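Local coordinates for endo-beta-1,4-glucanase (cellulase B) (Bacillus halodurans, PDB 4V2X), which is an endo-beta-1,4-glucanase with a family 5 catalytic module, and probably hydrolyses xyloglucan and beta-1,3-1,4-glucans with help from its family 46 carbohydrate-binding module, at residues L56-Y61 and I235-L240; L144-N149 and T188-E193. One frame throughout, in Å; residues are numbered along the deposited sequence.

Both contacts belong to the catalytic barrel, and both are buried. Contact 2 lies within the barrel wall, where strands 145-149 and 190-193 run side by side. Contact 1 sits about 10 Å away, centre to centre, at the N-terminal ends of the strands. There helix 58-64 packs on the lead-in to strand 238-241, and Leu-56 and Ile-235 are partly exposed. The chemistry follows the place. Contact 1 is apolar packing around one proline. Contact 2 is a ladder of backbone hydrogen bonds with polar side chains near its two ends. Strands 190-193 and 238-241 are neighbours, joined by Val-239 N to Phe-192 O. The rings of Tyr-61 and Tyr-145 also meet edge-to-face.

Contact 1 (L56-Y61 and I235-L240); sequences LDIQSY and IRPLVL
The ring of Tyr-61 lies with one face on Pro-237. This packing brings the N-terminal helix 58-64 against the bottom of the family 5 (beta/alpha)8 barrel, just ahead of strand 238-241. Pro-237 CG sits 3.7 Å from the centroid of the Tyr-61 ring and 19° off its normal, a CH-pi contact. It is offset toward the hydroxyl-bearing rim, and CG comes within 3.5 Å of Tyr-61 CZ. Tyr-61 turns its CG away from its own backbone N (chi1 -179°), which carries the ring off the helix and over the proline. Its hydroxyl bonds to Thr-188 O, so the ring is held at its far end as well. Two more side chains meet Pro-237. Ile-58 runs alongside it in the opposite direction, with CD1 3.8 Å from Pro-237 CB. Leu-56 brings CD1 to 4.0 Å from Pro-237 CD. Pro-237 thus meets three side chains of 56-61, each of its CB, CG and CD having a different closest partner. Ile-268 of the next strand touches both Ile-58 and Pro-237. The helix start is capped by Asp-57: its OD1 takes Ser-60 N at 3.1 Å, from above the carboxylate plane, with an N-H...O angle of 175°.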
loop_
_atom_site.group_PDB
_atom_site.type_symbol
_atom_site.label_atom_id
_atom_site.label_comp_id
_atom_site.label_asym_id
_atom_site.label_seq_id
_atom_site.Cartn_x
_atom_site.Cartn_y
_atom_site.Cartn_z
ATOM N N LEU A 56 -7.770 14.050 -24.727
ATOM C CA LEU A 56 -8.950 14.339 -23.912
ATOM C C LEU A 56 -8.495 15.162 -22.710
ATOM O O LEU A 56 -7.460 14.873 -22.118
ATOM C CB LEU A 56 -9.606 13.020 -23.472
ATOM C CG LEU A 56 -11.018 13.025 -22.865
ATOM C CD1 LEU A 56 -11.718 11.696 -23.116
ATOM C CD2 LEU A 56 -10.990 13.326 -21.372
ATOM N N ASP A 57 -9.251 16.203 -22.373
ATOM C CA ASP A 57 -8.962 17.038 -21.206
ATOM C C ASP A 57 -9.888 16.572 -20.075
ATOM O O ASP A 57 -11.078 16.890 -20.073
ATOM C CB ASP A 57 -9.209 18.506 -21.549
ATOM C CG ASP A 57 -8.835 19.457 -20.422
ATOM O OD1 ASP A 57 -9.134 19.171 -19.245
ATOM O OD2 ASP A 57 -8.267 20.531 -20.723
ATOM N N ILE A 58 -9.343 15.800 -19.138
ATOM C CA ILE A 58 -10.173 15.118 -18.140
ATOM C C ILE A 58 -10.883 16.100 -17.197
ATOM O O ILE A 58 -12.013 15.842 -16.770
ATOM C CB ILE A 58 -9.371 14.054 -17.347
ATOM C CG1 ILE A 58 -10.311 13.077 -16.624
ATOM C CG2 ILE A 58 -8.416 14.701 -16.353
ATOM C CD1 ILE A 58 -11.167 12.223 -17.538
ATOM N N GLN A 59 -10.239 17.222 -16.889
ATOM C CA GLN A 59 -10.861 18.246 -16.038
ATOM C C GLN A 59 -12.082 18.880 -16.715
ATOM O O GLN A 59 -13.139 19.002 -16.097
ATOM C CB GLN A 59 -9.845 19.319 -15.649
ATOM C CG GLN A 59 -8.781 18.832 -14.677
ATOM C CD GLN A 59 -7.689 19.861 -14.444
ATOM O OE1 GLN A 59 -7.081 20.366 -15.393
ATOM N NE2 GLN A 59 -7.435 20.184 -13.182
ATOM N N SER A 60 -11.938 19.266 -17.982
ATOM C CA SER A 60 -13.060 19.809 -18.765
ATOM C C SER A 60 -14.203 18.808 -18.895
ATOM O O SER A 60 -15.378 19.169 -18.811
ATOM C CB SER A 60 -12.594 20.210 -20.168
ATOM O OG SER A 60 -11.572 21.184 -20.094
ATOM N N TYR A 61 -13.844 17.549 -19.110
ATOM C CA TYR A 61 -14.805 16.459 -19.231
ATOM C C TYR A 61 -15.683 16.398 -17.981
ATOM O O TYR A 61 -16.905 16.428 -18.068
ATOM C CB TYR A 61 -14.032 15.154 -19.417
ATOM C CG TYR A 61 -14.840 13.888 -19.587
ATOM C CD1 TYR A 61 -15.353 13.213 -18.482
ATOM C CD2 TYR A 61 -15.033 13.322 -20.845
ATOM C CE1 TYR A 61 -16.069 12.042 -18.631
ATOM C CE2 TYR A 61 -15.740 12.145 -21.001
ATOM C CZ TYR A 61 -16.259 11.507 -19.887
ATOM O OH TYR A 61 -16.947 10.323 -20.029
ATOM N N ILE A 235 -8.553 5.405 -24.102
ATOM C CA ILE A 235 -8.696 6.759 -23.561
ATOM C C ILE A 235 -9.983 7.012 -22.754
ATOM O O ILE A 235 -10.122 8.075 -22.147
ATOM C CB ILE A 235 -8.585 7.827 -24.675
ATOM C CG1 ILE A 235 -9.735 7.711 -25.689
ATOM C CG2 ILE A 235 -7.238 7.713 -25.372
ATOM C CD1 ILE A 235 -9.791 8.859 -26.676
ATOM N N ARG A 236 -10.909 6.055 -22.734
ATOM C CA ARG A 236 -12.189 6.252 -22.048
ATOM C C ARG A 236 -11.942 6.603 -20.592
ATOM O O ARG A 236 -11.175 5.920 -19.917
ATOM C CB ARG A 236 -13.052 4.997 -22.118
ATOM C CG ARG A 236 -14.450 5.173 -21.538
ATOM C CD ARG A 236 -15.268 3.896 -21.638
ATOM N NE ARG A 236 -15.272 3.370 -23.002
ATOM C CZ ARG A 236 -15.953 3.883 -24.025
ATOM N NH1 ARG A 236 -16.728 4.953 -23.871
ATOM N NH2 ARG A 236 -15.849 3.322 -25.229
ATOM N N PRO A 237 -12.592 7.672 -20.098
ATOM C CA PRO A 237 -12.416 7.984 -18.686
ATOM C C PRO A 237 -12.880 6.860 -17.760
ATOM O O PRO A 237 -13.900 6.214 -18.015
ATOM C CB PRO A 237 -13.272 9.240 -18.508
ATOM C CG PRO A 237 -13.128 9.918 -19.827
ATOM C CD PRO A 237 -13.213 8.794 -20.820
ATOM N N LEU A 238 -12.110 6.643 -16.701
ATOM C CA LEU A 238 -12.386 5.605 -15.721
ATOM C C LEU A 238 -12.525 6.242 -14.357
ATOM O O LEU A 238 -11.750 7.132 -13.982
ATOM C CB LEU A 238 -11.262 4.571 -15.691
ATOM C CG LEU A 238 -10.942 3.936 -17.041
ATOM C CD1 LEU A 238 -9.813 2.932 -16.898
ATOM C CD2 LEU A 238 -12.174 3.289 -17.649
ATOM N N VAL A 239 -13.524 5.773 -13.616
ATOM C CA VAL A 239 -13.876 6.338 -12.322
ATOM C C VAL A 239 -13.497 5.346 -11.231
ATOM O O VAL A 239 -13.939 4.196 -11.248
ATOM C CB VAL A 239 -15.387 6.667 -12.252
ATOM C CG1 VAL A 239 -15.731 7.339 -10.925
ATOM C CG2 VAL A 239 -15.800 7.564 -13.413
ATOM N N LEU A 240 -12.662 5.793 -10.291
ATOM C CA LEU A 240 -12.140 4.924 -9.237
ATOM C C LEU A 240 -12.527 5.459 -7.858
ATOM O O LEU A 240 -12.308 6.630 -7.562
ATOM C CB LEU A 240 -10.613 4.817 -9.327
ATOM C CG LEU A 240 -10.022 4.299 -10.643
ATOM C CD1 LEU A 240 -8.499 4.277 -10.575
ATOM C CD2 LEU A 240 -10.563 2.920 -10.994
#

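Contact 2 (L144-N149 and T188-E193); sequences LYVMIN and TKLMFE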
loop_
_atom_site.group_PDB
_atom_site.type_symbol
_atom_site.label_atom_id
_atom_site.label_comp_id
_atom_site.label_asym_id
_atom_site.label_seq_id
_atom_site.Cartn_x
_atom_site.Cartn_y
_atom_site.Cartn_z
ATOM N N LEU A 144 -26.126 13.413 -22.940
ATOM C CA LEU A 144 -25.651 13.243 -21.577
ATOM C C LEU A 144 -24.369 12.438 -21.540
ATOM O O LEU A 144 -24.132 11.586 -22.389
ATOM C CB LEU A 144 -26.704 12.520 -20.734
ATOM C CG LEU A 144 -28.086 13.168 -20.672
ATOM C CD1 LEU A 144 -29.060 12.258 -19.946
ATOM C CD2 LEU A 144 -28.011 14.527 -19.997
ATOM N N TYR A 145 -23.546 12.724 -20.535
ATOM C CA TYR A 145 -22.478 11.818 -20.118
ATOM C C TYR A 145 -23.160 10.693 -19.357
ATOM O O TYR A 145 -24.220 10.899 -18.759
ATOM C CB TYR A 145 -21.472 12.528 -19.200
ATOM C CG TYR A 145 -20.651 13.564 -19.917
ATOM C CD1 TYR A 145 -21.150 14.843 -20.136
ATOM C CD2 TYR A 145 -19.384 13.261 -20.398
ATOM C CE1 TYR A 145 -20.408 15.795 -20.816
ATOM C CE2 TYR A 145 -18.637 14.204 -21.082
ATOM C CZ TYR A 145 -19.153 15.468 -21.290
ATOM O OH TYR A 145 -18.402 16.407 -21.971
ATOM N N VAL A 146 -22.550 9.514 -19.378
ATOM C CA VAL A 146 -23.120 8.327 -18.756
ATOM C C VAL A 146 -22.050 7.580 -17.971
ATOM O O VAL A 146 -20.953 7.347 -18.472
ATOM C CB VAL A 146 -23.697 7.363 -19.818
ATOM C CG1 VAL A 146 -24.312 6.137 -19.154
ATOM C CG2 VAL A 146 -24.715 8.074 -20.695
ATOM N N MET A 147 -22.381 7.179 -16.746
ATOM C CA MET A 147 -21.492 6.343 -15.941
ATOM C C MET A 147 -22.197 5.041 -15.631
ATOM O O MET A 147 -23.313 5.052 -15.121
ATOM C CB MET A 147 -21.118 7.043 -14.625
ATOM C CG MET A 147 -20.082 6.310 -13.777
ATOM S SD MET A 147 -19.782 7.033 -12.143
ATOM C CE MET A 147 -19.495 8.753 -12.548
ATOM N N ILE A 148 -21.547 3.921 -15.944
ATOM C CA ILE A 148 -22.033 2.614 -15.532
ATOM C C ILE A 148 -20.991 1.976 -14.622
ATOM O O ILE A 148 -19.813 2.357 -14.638
ATOM C CB ILE A 148 -22.324 1.668 -16.719
ATOM C CG1 ILE A 148 -21.062 1.426 -17.549
ATOM C CG2 ILE A 148 -23.460 2.224 -17.576
ATOM C CD1 ILE A 148 -21.232 0.344 -18.596
ATOM N N ASN A 149 -21.425 0.996 -13.841
ATOM C CA ASN A 149 -20.550 0.371 -12.860
ATOM C C ASN A 149 -20.914 -1.083 -12.567
ATOM O O ASN A 149 -21.757 -1.659 -13.244
ATOM C CB ASN A 149 -20.583 1.194 -11.566
ATOM C CG ASN A 149 -21.908 1.089 -10.822
ATOM O OD1 ASN A 149 -22.755 0.250 -11.136
ATOM N ND2 ASN A 149 -22.084 1.942 -9.808
ATOM N N THR A 188 -16.817 8.357 -25.900
ATOM C CA THR A 188 -16.109 8.470 -24.618
ATOM C C THR A 188 -16.897 9.242 -23.555
ATOM O O THR A 188 -16.451 9.334 -22.412
ATOM C CB THR A 188 -14.723 9.116 -24.783
ATOM O OG1 THR A 188 -14.849 10.384 -25.435
ATOM C CG2 THR A 188 -13.820 8.201 -25.603
ATOM N N LYS A 189 -18.057 9.783 -23.927
ATOM C CA LYS A 189 -18.998 10.347 -22.948
ATOM C C LYS A 189 -19.591 9.255 -22.048
ATOM O O LYS A 189 -20.159 9.563 -20.992
ATOM C CB LYS A 189 -20.104 11.132 -23.648
ATOM C CG LYS A 189 -19.571 12.379 -24.339
ATOM C CD LYS A 189 -20.665 13.188 -25.002
ATOM C CE LYS A 189 -21.485 13.955 -23.988
ATOM N NZ LYS A 189 -22.395 14.913 -24.674
ATOM N N LEU A 190 -19.476 7.999 -22.477
ATOM C CA LEU A 190 -19.717 6.844 -21.598
ATOM C C LEU A 190 -18.432 6.539 -20.826
ATOM O O LEU A 190 -17.378 6.296 -21.430
ATOM C CB LEU A 190 -20.141 5.609 -22.405
ATOM C CG LEU A 190 -20.289 4.289 -21.636
ATOM C CD1 LEU A 190 -21.353 4.388 -20.546
ATOM C CD2 LEU A 190 -20.607 3.152 -22.598
ATOM N N MET A 191 -18.515 6.585 -19.499
ATOM C CA MET A 191 -17.377 6.275 -18.631
ATOM C C MET A 191 -17.695 5.063 -17.756
ATOM O O MET A 191 -18.862 4.766 -17.501
ATOM C CB MET A 191 -17.012 7.484 -17.762
ATOM C CG MET A 191 -18.001 7.798 -16.649
ATOM S SD MET A 191 -17.943 9.523 -16.127
ATOM C CE MET A 191 -18.936 10.262 -17.425
ATOM N N PHE A 192 -16.648 4.365 -17.317
ATOM C CA PHE A 192 -16.788 3.181 -16.467
ATOM C C PHE A 192 -16.308 3.460 -15.050
ATOM O O PHE A 192 -15.251 4.058 -14.864
ATOM C CB PHE A 192 -15.935 2.017 -16.989
ATOM C CG PHE A 192 -16.229 1.590 -18.408
ATOM C CD1 PHE A 192 -17.450 1.827 -19.015
ATOM C CD2 PHE A 192 -15.262 0.884 -19.122
ATOM C CE1 PHE A 192 -17.692 1.401 -20.315
ATOM C CE2 PHE A 192 -15.497 0.456 -20.419
ATOM C CZ PHE A 192 -16.713 0.717 -21.019
ATOM N N GLU A 193 -17.068 2.970 -14.071
ATOM C CA GLU A 193 -16.723 3.046 -12.644
ATOM C C GLU A 193 -16.531 1.625 -12.115
ATOM O O GLU A 193 -17.414 0.782 -12.243
ATOM C CB GLU A 193 -17.850 3.750 -11.891
ATOM C CG GLU A 193 -17.716 3.812 -10.377
ATOM C CD GLU A 193 -18.993 4.291 -9.704
ATOM O OE1 GLU A 193 -20.074 4.224 -10.329
ATOM O OE2 GLU A 193 -18.920 4.734 -8.544
HETATM O O HOH W 1 -23.731 12.169 -25.263
#
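Lys-189 is laid over one face of the Tyr-145 ring, the two side chains crossing at about a right angle. Its CB is 4.0 Å from Tyr-145 CD2, and CG moves on to CE2. A bend at chi3 (75°) then brings Lys-189 CE over the ring centre, 3.8 Å from the centroid, as a CH-pi contact. At the tip, Lys-189 NZ is 4.8 Å from the Tyr-145 centroid, a cation-pi contact. Lys-189 NZ also forms a salt bridge with Asp-143, and Tyr-145 OH bonds to Asp-64. Water 1 donates to Leu-144 O and weakly accepts from Lys-189 NZ. A leucine in place of Tyr-145 would probably leave the lysine chain without its flat support and Asp-64 without this hydroxyl.

Beyond this pair, strands 145-149 and 190-193 run parallel as the third and fourth strands of the (beta/alpha)8 barrel, joined by a beta-alpha-beta crossover. Val-146 N bonds to Lys-189 O, and Met-191 N to Val-146 O at 2.8 Å. Ile-148 N then donates to Met-191 O, and Glu-193 N to Ile-148 O. Val-146, Ile-148, Leu-190 and Phe-192 face outward. Val-146 and Ile-148 pack on helix 126-141, and Val-146 CG1 is 3.7 Å from Leu-190 CD1. Met-147, Met-191, Asn-149 and Glu-193 face into the barrel. Met-147 CB is 3.8 Å from Met-191 CG. Asn-149 and Glu-193 point the same way, the Asn-149 amide and Glu-193 carboxylate planes 40° apart. Asn-149 ND2 donates to Glu-193 OE1 at 3.1 Å, from above the carboxylate plane. The same OE1 pairs with Arg-107 NE, while Asn-149 OD1 accepts from Val-110 N.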